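Local coordinates for packaging protein UL32 (Human herpesvirus 8 type M, PDB 6XF9) that binds zinc and assembles into a pentameric ring required for packaging the herpesviral genome, probably by helping deliver newly made capsids to nuclear replication compartments, at residues P37-S49 / F153-G165. Sequence-based numbering, arbitrary orientation.
Sequences PIMTQIHQSLQPS and FLKSEFIRGMLTG
Leu46 and Ser156 bring the two backbones together, their CA atoms 5.3 Å apart, where helix 37-45 has just ended and its chain turns along the 153-164 part of helix 145-164. These two helical segments run nearly antiparallel, at 161°, with axes 10.1 Å apart at their closest. Leu46, the first residue beyond its helix, suits this junction twice over: its branched end reaches Ile159, with CD2 3.9 Å from Ile159 CG2, while its carbonyl, just past the helix, accepts a hydrogen bond. The donor is Arg160 NH1, 3.1 Å from Leu46 O, and the oxygen lies at the edge of the guanidinium, close to its plane. Glu157, one turn earlier, forms a salt bridge with the same guanidinium, NH2 meeting OE1 on the syn side of the carboxylate; together with the bond to Leu46 O this restrains the group. Arginine also offers a long aliphatic stem: with CG anti to the backbone N (chi1 -157°), the chain passes His43, laying CD over one ring face, 3.7 Å from the ring centroid, in a CH-pi contact. Thr164 CG2 meets the imidazole at its edge, near the ring plane. Branched Leu163 splits its two methyls, CD1 lying 3.5 Å from Met39 CE and CD2 meeting Ile42 CG2. At the other end the rigid, apolar ring of Pro48 leans obliquely on Phe153, CG lying 3.4 Å from Phe153 CD1. Ser156, small enough for the close backbone approach, turns its hydroxyl back to Gln152 O; its side chain lies about 11 Å from a zinc ion. Helix 124-133 packs against Ile42 and Leu46, and helix 416-430 against Ile159; Pro48 and Phe153 also touch a neighbouring subunit of the pentamer, through its Leu465 and Gln461 in helix 459-465.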
ATOM      1  N   PRO D  37     -42.559   4.748 -16.436  1.00 71.35           N
ATOM      2  CA  PRO D  37     -42.106   5.631 -17.520  1.00 70.96           C
ATOM      3  C   PRO D  37     -41.507   6.944 -17.038  1.00 69.97           C
ATOM      4  O   PRO D  37     -40.618   7.481 -17.710  1.00 69.21           O
ATOM      5  CB  PRO D  37     -43.375   5.849 -18.350  1.00 72.47           C
ATOM      6  CG  PRO D  37     -44.493   5.489 -17.444  1.00 73.63           C
ATOM      7  CD  PRO D  37     -43.984   4.410 -16.551  1.00 73.07           C
ATOM      8  N   ILE D  38     -41.958   7.487 -15.907  1.00 82.75           N
ATOM      9  CA  ILE D  38     -41.344   8.706 -15.382  1.00 81.64           C
ATOM     10  C   ILE D  38     -39.923   8.429 -14.901  1.00 79.84           C
ATOM     11  O   ILE D  38     -38.974   9.121 -15.287  1.00 79.06           O
ATOM     12  CB  ILE D  38     -42.224   9.318 -14.277  1.00 82.18           C
ATOM     13  CG1 ILE D  38     -43.460   9.955 -14.920  1.00 83.45           C
ATOM     14  CG2 ILE D  38     -41.436  10.312 -13.415  1.00 80.62           C
ATOM     15  CD1 ILE D  38     -44.491  10.452 -13.941  1.00 84.18           C
ATOM     16  N   MET D  39     -39.746   7.420 -14.049  1.00 82.56           N
ATOM     17  CA  MET D  39     -38.400   7.105 -13.587  1.00 80.31           C
ATOM     18  C   MET D  39     -37.479   6.699 -14.736  1.00 80.19           C
ATOM     19  O   MET D  39     -36.272   6.977 -14.692  1.00 78.46           O
ATOM     20  CB  MET D  39     -38.451   5.993 -12.545  1.00 79.70           C
ATOM     21  CG  MET D  39     -39.309   6.322 -11.340  1.00 80.03           C
ATOM     22  SD  MET D  39     -38.660   7.735 -10.431  1.00 77.81           S
ATOM     23  CE  MET D  39     -37.201   6.977  -9.700  1.00 74.54           C
ATOM     24  N   THR D  40     -38.019   6.040 -15.768  1.00 53.77           N
ATOM     25  CA  THR D  40     -37.175   5.605 -16.877  1.00 53.44           C
ATOM     26  C   THR D  40     -36.648   6.799 -17.658  1.00 53.10           C
ATOM     27  O   THR D  40     -35.517   6.778 -18.161  1.00 51.97           O
ATOM     28  CB  THR D  40     -37.946   4.663 -17.805  1.00 55.05           C
ATOM     29  OG1 THR D  40     -38.496   3.564 -17.058  1.00 55.49           O
ATOM     30  CG2 THR D  40     -37.000   4.097 -18.854  1.00 54.55           C
ATOM     31  N   GLN D  41     -37.474   7.839 -17.793  1.00 77.50           N
ATOM     32  CA  GLN D  41     -37.070   9.029 -18.538  1.00 76.73           C
ATOM     33  C   GLN D  41     -36.087   9.881 -17.748  1.00 75.22           C
ATOM     34  O   GLN D  41     -35.094  10.362 -18.307  1.00 73.43           O
ATOM     35  CB  GLN D  41     -38.302   9.856 -18.919  1.00 77.48           C
ATOM     36  CG  GLN D  41     -38.047  10.864 -20.019  1.00 75.91           C
ATOM     37  CD  GLN D  41     -39.179  11.873 -20.176  1.00 76.14           C
ATOM     38  OE1 GLN D  41     -40.326  11.498 -20.432  1.00 77.85           O
ATOM     39  NE2 GLN D  41     -38.861  13.159 -20.022  1.00 74.01           N
ATOM     40  N   ILE D  42     -36.347  10.098 -16.455  1.00 56.55           N
ATOM     41  CA  ILE D  42     -35.401  10.853 -15.638  1.00 53.59           C
ATOM     42  C   ILE D  42     -34.049  10.155 -15.647  1.00 51.48           C
ATOM     43  O   ILE D  42     -33.002  10.785 -15.813  1.00 48.59           O
ATOM     44  CB  ILE D  42     -35.943  11.022 -14.209  1.00 52.38           C
ATOM     45  CG1 ILE D  42     -37.172  11.923 -14.210  1.00 54.55           C
ATOM     46  CG2 ILE D  42     -34.871  11.599 -13.296  1.00 47.92           C
ATOM     47  CD1 ILE D  42     -37.821  12.047 -12.857  1.00 54.07           C
ATOM     48  N   HIS D  43     -34.055   8.835 -15.462  1.00 68.47           N
ATOM     49  CA  HIS D  43     -32.806   8.086 -15.511  1.00 66.99           C
ATOM     50  C   HIS D  43     -32.139   8.234 -16.877  1.00 68.21           C
ATOM     51  O   HIS D  43     -30.904   8.201 -16.982  1.00 66.74           O
ATOM     52  CB  HIS D  43     -33.064   6.614 -15.188  1.00 67.49           C
ATOM     53  CG  HIS D  43     -31.816   5.800 -15.085  1.00 66.07           C
ATOM     54  ND1 HIS D  43     -31.301   5.395 -13.871  1.00 64.03           N
ATOM     55  CD2 HIS D  43     -30.963   5.340 -16.033  1.00 66.37           C
ATOM     56  CE1 HIS D  43     -30.184   4.717 -14.073  1.00 63.41           C
ATOM     57  NE2 HIS D  43     -29.955   4.672 -15.376  1.00 64.89           N
ATOM     58  N   GLN D  44     -32.947   8.381 -17.932  1.00 74.68           N
ATOM     59  CA  GLN D  44     -32.411   8.613 -19.268  1.00 73.94           C
ATOM     60  C   GLN D  44     -31.820  10.005 -19.414  1.00 71.42           C
ATOM     61  O   GLN D  44     -30.840  10.190 -20.143  1.00 70.31           O
ATOM     62  CB  GLN D  44     -33.491   8.384 -20.317  1.00 75.32           C
ATOM     63  CG  GLN D  44     -32.948   8.354 -21.730  1.00 74.81           C
ATOM     64  CD  GLN D  44     -34.045   8.173 -22.758  1.00 76.31           C
ATOM     65  OE1 GLN D  44     -35.169   8.688 -22.604  1.00 76.75           O
ATOM     66  NE2 GLN D  44     -33.726   7.434 -23.828  1.00 76.84           N
ATOM     67  N   SER D  45     -32.411  11.001 -18.756  1.00 61.44           N
ATOM     68  CA  SER D  45     -31.853  12.346 -18.835  1.00 57.85           C
ATOM     69  C   SER D  45     -30.486  12.433 -18.175  1.00 55.61           C
ATOM     70  O   SER D  45     -29.672  13.280 -18.566  1.00 53.72           O
ATOM     71  CB  SER D  45     -32.800  13.354 -18.191  1.00 57.04           C
ATOM     72  OG  SER D  45     -34.050  13.391 -18.872  1.00 59.49           O
ATOM     73  N   LEU D  46     -30.201  11.562 -17.198  1.00 50.24           N
ATOM     74  CA  LEU D  46     -28.941  11.563 -16.460  1.00 47.80           C
ATOM     75  C   LEU D  46     -27.902  10.645 -17.081  1.00 49.20           C
ATOM     76  O   LEU D  46     -26.945  10.250 -16.405  1.00 48.23           O
ATOM     77  CB  LEU D  46     -29.195  11.192 -14.999  1.00 46.84           C
ATOM     78  CG  LEU D  46     -30.013  12.306 -14.339  1.00 45.40           C
ATOM     79  CD1 LEU D  46     -30.755  11.822 -13.117  1.00 45.70           C
ATOM     80  CD2 LEU D  46     -29.097  13.448 -13.958  1.00 42.47           C
ATOM     81  N   GLN D  47     -28.064  10.300 -18.349  1.00 65.56           N
ATOM     82  CA  GLN D  47     -26.884   9.611 -18.849  1.00 66.29           C
ATOM     83  C   GLN D  47     -26.000  10.555 -19.661  1.00 65.27           C
ATOM     84  O   GLN D  47     -26.507  11.451 -20.356  1.00 64.75           O
ATOM     85  CB  GLN D  47     -27.280   8.393 -19.679  1.00 68.54           C
ATOM     86  CG  GLN D  47     -27.767   7.264 -18.770  1.00 69.68           C
ATOM     87  CD  GLN D  47     -28.591   6.207 -19.473  1.00 71.34           C
ATOM     88  OE1 GLN D  47     -28.987   6.363 -20.641  1.00 71.96           O
ATOM     89  NE2 GLN D  47     -28.831   5.095 -18.768  1.00 71.32           N
ATOM     90  N   PRO D  48     -24.680  10.428 -19.503  1.00 60.15           N
ATOM     91  CA  PRO D  48     -23.766  11.487 -19.969  1.00 59.37           C
ATOM     92  C   PRO D  48     -23.818  11.781 -21.470  1.00 60.25           C
ATOM     93  O   PRO D  48     -23.386  12.869 -21.889  1.00 59.69           O
ATOM     94  CB  PRO D  48     -22.392  10.962 -19.537  1.00 59.50           C
ATOM     95  CG  PRO D  48     -22.702  10.169 -18.301  1.00 59.22           C
ATOM     96  CD  PRO D  48     -24.023   9.505 -18.569  1.00 60.42           C
ATOM     97  N   SER D  49     -24.281  10.845 -22.294  1.00 64.28           N
ATOM     98  CA  SER D  49     -24.321  11.033 -23.738  1.00 64.95           C
ATOM     99  C   SER D  49     -25.731  11.220 -24.297  1.00 65.33           C
ATOM    100  O   SER D  49     -25.890  11.253 -25.524  1.00 65.99           O
ATOM    101  CB  SER D  49     -23.645   9.837 -24.402  1.00 66.03           C
ATOM    102  OG  SER D  49     -24.249   8.627 -23.923  1.00 66.67           O
ATOM    103  N   PHE D 153     -19.775  14.811 -16.688  1.00 46.19           N
ATOM    104  CA  PHE D 153     -19.848  13.361 -16.546  1.00 46.63           C
ATOM    105  C   PHE D 153     -19.983  12.965 -15.075  1.00 45.22           C
ATOM    106  O   PHE D 153     -20.934  12.279 -14.683  1.00 44.39           O
ATOM    107  CB  PHE D 153     -18.599  12.741 -17.176  1.00 48.01           C
ATOM    108  CG  PHE D 153     -18.557  11.241 -17.107  1.00 47.97           C
ATOM    109  CD1 PHE D 153     -19.287  10.470 -18.012  1.00 48.57           C
ATOM    110  CD2 PHE D 153     -17.777  10.597 -16.145  1.00 47.11           C
ATOM    111  CE1 PHE D 153     -19.256   9.092 -17.954  1.00 48.36           C
ATOM    112  CE2 PHE D 153     -17.732   9.229 -16.083  1.00 46.91           C
ATOM    113  CZ  PHE D 153     -18.471   8.468 -16.989  1.00 47.66           C
ATOM    114  N   LEU D 154     -19.030  13.410 -14.243  1.00 48.42           N
ATOM    115  CA  LEU D 154     -19.060  13.108 -12.812  1.00 46.85           C
ATOM    116  C   LEU D 154     -20.357  13.579 -12.159  1.00 45.39           C
ATOM    117  O   LEU D 154     -20.929  12.884 -11.308  1.00 44.75           O
ATOM    118  CB  LEU D 154     -17.858  13.756 -12.126  1.00 46.80           C
ATOM    119  CG  LEU D 154     -16.498  13.166 -12.491  1.00 47.65           C
ATOM    120  CD1 LEU D 154     -15.392  13.897 -11.816  1.00 47.63           C
ATOM    121  CD2 LEU D 154     -16.479  11.739 -12.029  1.00 47.51           C
ATOM    122  N   LYS D 155     -20.827  14.775 -12.506  1.00 48.80           N
ATOM    123  CA  LYS D 155     -22.062  15.257 -11.903  1.00 47.02           C
ATOM    124  C   LYS D 155     -23.218  14.345 -12.254  1.00 46.98           C
ATOM    125  O   LYS D 155     -23.927  13.869 -11.363  1.00 46.72           O
ATOM    126  CB  LYS D 155     -22.329  16.699 -12.329  1.00 46.78           C
ATOM    127  CG  LYS D 155     -21.621  17.705 -11.444  1.00 46.55           C
ATOM    128  CD  LYS D 155     -21.894  19.110 -11.843  1.00 46.52           C
ATOM    129  CE  LYS D 155     -20.904  19.558 -12.878  1.00 48.30           C
ATOM    130  NZ  LYS D 155     -21.209  20.949 -13.322  1.00 48.60           N
ATOM    131  N   SER D 156     -23.396  14.045 -13.543  1.00 44.21           N
ATOM    132  CA  SER D 156     -24.489  13.169 -13.967  1.00 44.77           C
ATOM    133  C   SER D 156     -24.458  11.836 -13.226  1.00 45.44           C
ATOM    134  O   SER D 156     -25.488  11.362 -12.727  1.00 45.56           O
ATOM    135  CB  SER D 156     -24.390  12.906 -15.475  1.00 46.42           C
ATOM    136  OG  SER D 156     -24.517  14.082 -16.243  1.00 46.05           O
ATOM    137  N   GLU D 157     -23.274  11.215 -13.137  1.00 69.96           N
ATOM    138  CA  GLU D 157     -23.172   9.898 -12.509  1.00 70.27           C
ATOM    139  C   GLU D 157     -23.644   9.947 -11.065  1.00 69.02           C
ATOM    140  O   GLU D 157     -24.499   9.151 -10.652  1.00 69.43           O
ATOM    141  CB  GLU D 157     -21.738   9.374 -12.587  1.00 70.76           C
ATOM    142  CG  GLU D 157     -21.311   9.102 -14.009  1.00 72.59           C
ATOM    143  CD  GLU D 157     -22.116   7.964 -14.634  1.00 73.97           C
ATOM    144  OE1 GLU D 157     -21.987   6.809 -14.138  1.00 74.12           O
ATOM    145  OE2 GLU D 157     -22.881   8.232 -15.602  1.00 74.79           O
ATOM    146  N   PHE D 158     -23.120  10.893 -10.280  1.00 47.80           N
ATOM    147  CA  PHE D 158     -23.504  10.896  -8.874  1.00 46.75           C
ATOM    148  C   PHE D 158     -24.921  11.404  -8.652  1.00 46.34           C
ATOM    149  O   PHE D 158     -25.523  11.083  -7.631  1.00 46.34           O
ATOM    150  CB  PHE D 158     -22.521  11.695  -8.050  1.00 45.83           C
ATOM    151  CG  PHE D 158     -21.287  10.942  -7.727  1.00 46.21           C
ATOM    152  CD1 PHE D 158     -20.369  10.650  -8.717  1.00 47.34           C
ATOM    153  CD2 PHE D 158     -21.053  10.493  -6.425  1.00 45.61           C
ATOM    154  CE1 PHE D 158     -19.200   9.939  -8.416  1.00 47.82           C
ATOM    155  CE2 PHE D 158     -19.900   9.786  -6.109  1.00 45.94           C
ATOM    156  CZ  PHE D 158     -18.968   9.508  -7.109  1.00 47.05           C
ATOM    157  N   ILE D 159     -25.462  12.248  -9.524  1.00 46.52           N
ATOM    158  CA  ILE D 159     -26.879  12.547  -9.370  1.00 46.88           C
ATOM    159  C   ILE D 159     -27.704  11.322  -9.717  1.00 48.51           C
ATOM    160  O   ILE D 159     -28.688  11.013  -9.037  1.00 49.28           O
ATOM    161  CB  ILE D 159     -27.294  13.779 -10.184  1.00 46.67           C
ATOM    162  CG1 ILE D 159     -26.646  15.009  -9.560  1.00 45.32           C
ATOM    163  CG2 ILE D 159     -28.802  13.927 -10.148  1.00 47.69           C
ATOM    164  CD1 ILE D 159     -26.667  16.194 -10.421  1.00 45.11           C
ATOM    165  N   ARG D 160     -27.315  10.601 -10.778  1.00 53.86           N
ATOM    166  CA  ARG D 160     -28.014   9.367 -11.133  1.00 55.56           C
ATOM    167  C   ARG D 160     -27.945   8.344  -9.994  1.00 55.43           C
ATOM    168  O   ARG D 160     -28.893   7.579  -9.788  1.00 56.69           O
ATOM    169  CB  ARG D 160     -27.431   8.780 -12.421  1.00 56.56           C
ATOM    170  CG  ARG D 160     -28.420   7.879 -13.132  1.00 58.91           C
ATOM    171  CD  ARG D 160     -27.950   7.396 -14.511  1.00 60.40           C
ATOM    172  NE  ARG D 160     -26.834   6.465 -14.408  1.00 59.94           N
ATOM    173  CZ  ARG D 160     -25.594   6.729 -14.800  1.00 59.59           C
ATOM    174  NH1 ARG D 160     -25.303   7.901 -15.356  1.00 59.34           N
ATOM    175  NH2 ARG D 160     -24.645   5.810 -14.645  1.00 59.52           N
ATOM    176  N   GLY D 161     -26.831   8.305  -9.257  1.00 59.01           N
ATOM    177  CA  GLY D 161     -26.766   7.469  -8.066  1.00 58.55           C
ATOM    178  C   GLY D 161     -27.831   7.823  -7.042  1.00 58.52           C
ATOM    179  O   GLY D 161     -28.472   6.947  -6.465  1.00 59.48           O
ATOM    180  N   MET D 162     -28.027   9.117  -6.786  1.00 62.73           N
ATOM    181  CA  MET D 162     -29.061   9.533  -5.837  1.00 62.94           C
ATOM    182  C   MET D 162     -30.457   9.113  -6.283  1.00 65.05           C
ATOM    183  O   MET D 162     -31.345   8.915  -5.444  1.00 65.82           O
ATOM    184  CB  MET D 162     -29.011  11.042  -5.645  1.00 61.97           C
ATOM    185  CG  MET D 162     -27.785  11.489  -4.925  1.00 60.43           C
ATOM    186  SD  MET D 162     -27.911  13.228  -4.502  1.00 59.90           S
ATOM    187  CE  MET D 162     -27.244  13.987  -5.992  1.00 59.35           C
ATOM    188  N   LEU D 163     -30.678   9.000  -7.591  1.00 60.99           N
ATOM    189  CA  LEU D 163     -31.975   8.552  -8.084  1.00 63.22           C
ATOM    190  C   LEU D 163     -32.163   7.050  -7.866  1.00 64.16           C
ATOM    191  O   LEU D 163     -33.195   6.612  -7.344  1.00 65.46           O
ATOM    192  CB  LEU D 163     -32.112   8.915  -9.565  1.00 64.05           C
ATOM    193  CG  LEU D 163     -33.436   8.475 -10.167  1.00 67.01           C
ATOM    194  CD1 LEU D 163     -34.569   9.318  -9.599  1.00 68.11           C
ATOM    195  CD2 LEU D 163     -33.405   8.542 -11.689  1.00 68.25           C
ATOM    196  N   THR D 164     -31.161   6.239  -8.230  1.00 68.49           N
ATOM    197  CA  THR D 164     -31.328   4.788  -8.225  1.00 69.26           C
ATOM    198  C   THR D 164     -30.940   4.155  -6.896  1.00 68.31           C
ATOM    199  O   THR D 164     -31.398   3.037  -6.603  1.00 69.21           O
ATOM    200  CB  THR D 164     -30.516   4.133  -9.359  1.00 69.50           C
ATOM    201  OG1 THR D 164     -29.108   4.334  -9.150  1.00 67.96           O
ATOM    202  CG2 THR D 164     -30.933   4.704 -10.720  1.00 70.73           C
ATOM    203  N   GLY D 165     -30.091   4.826  -6.103  1.00 68.35           N
ATOM    204  CA  GLY D 165     -29.710   4.385  -4.776  1.00 66.69           C
ATOM    205  C   GLY D 165     -28.268   3.951  -4.640  1.00 65.20           C
ATOM    206  O   GLY D 165     -27.736   3.960  -3.523  1.00 63.73           O
TER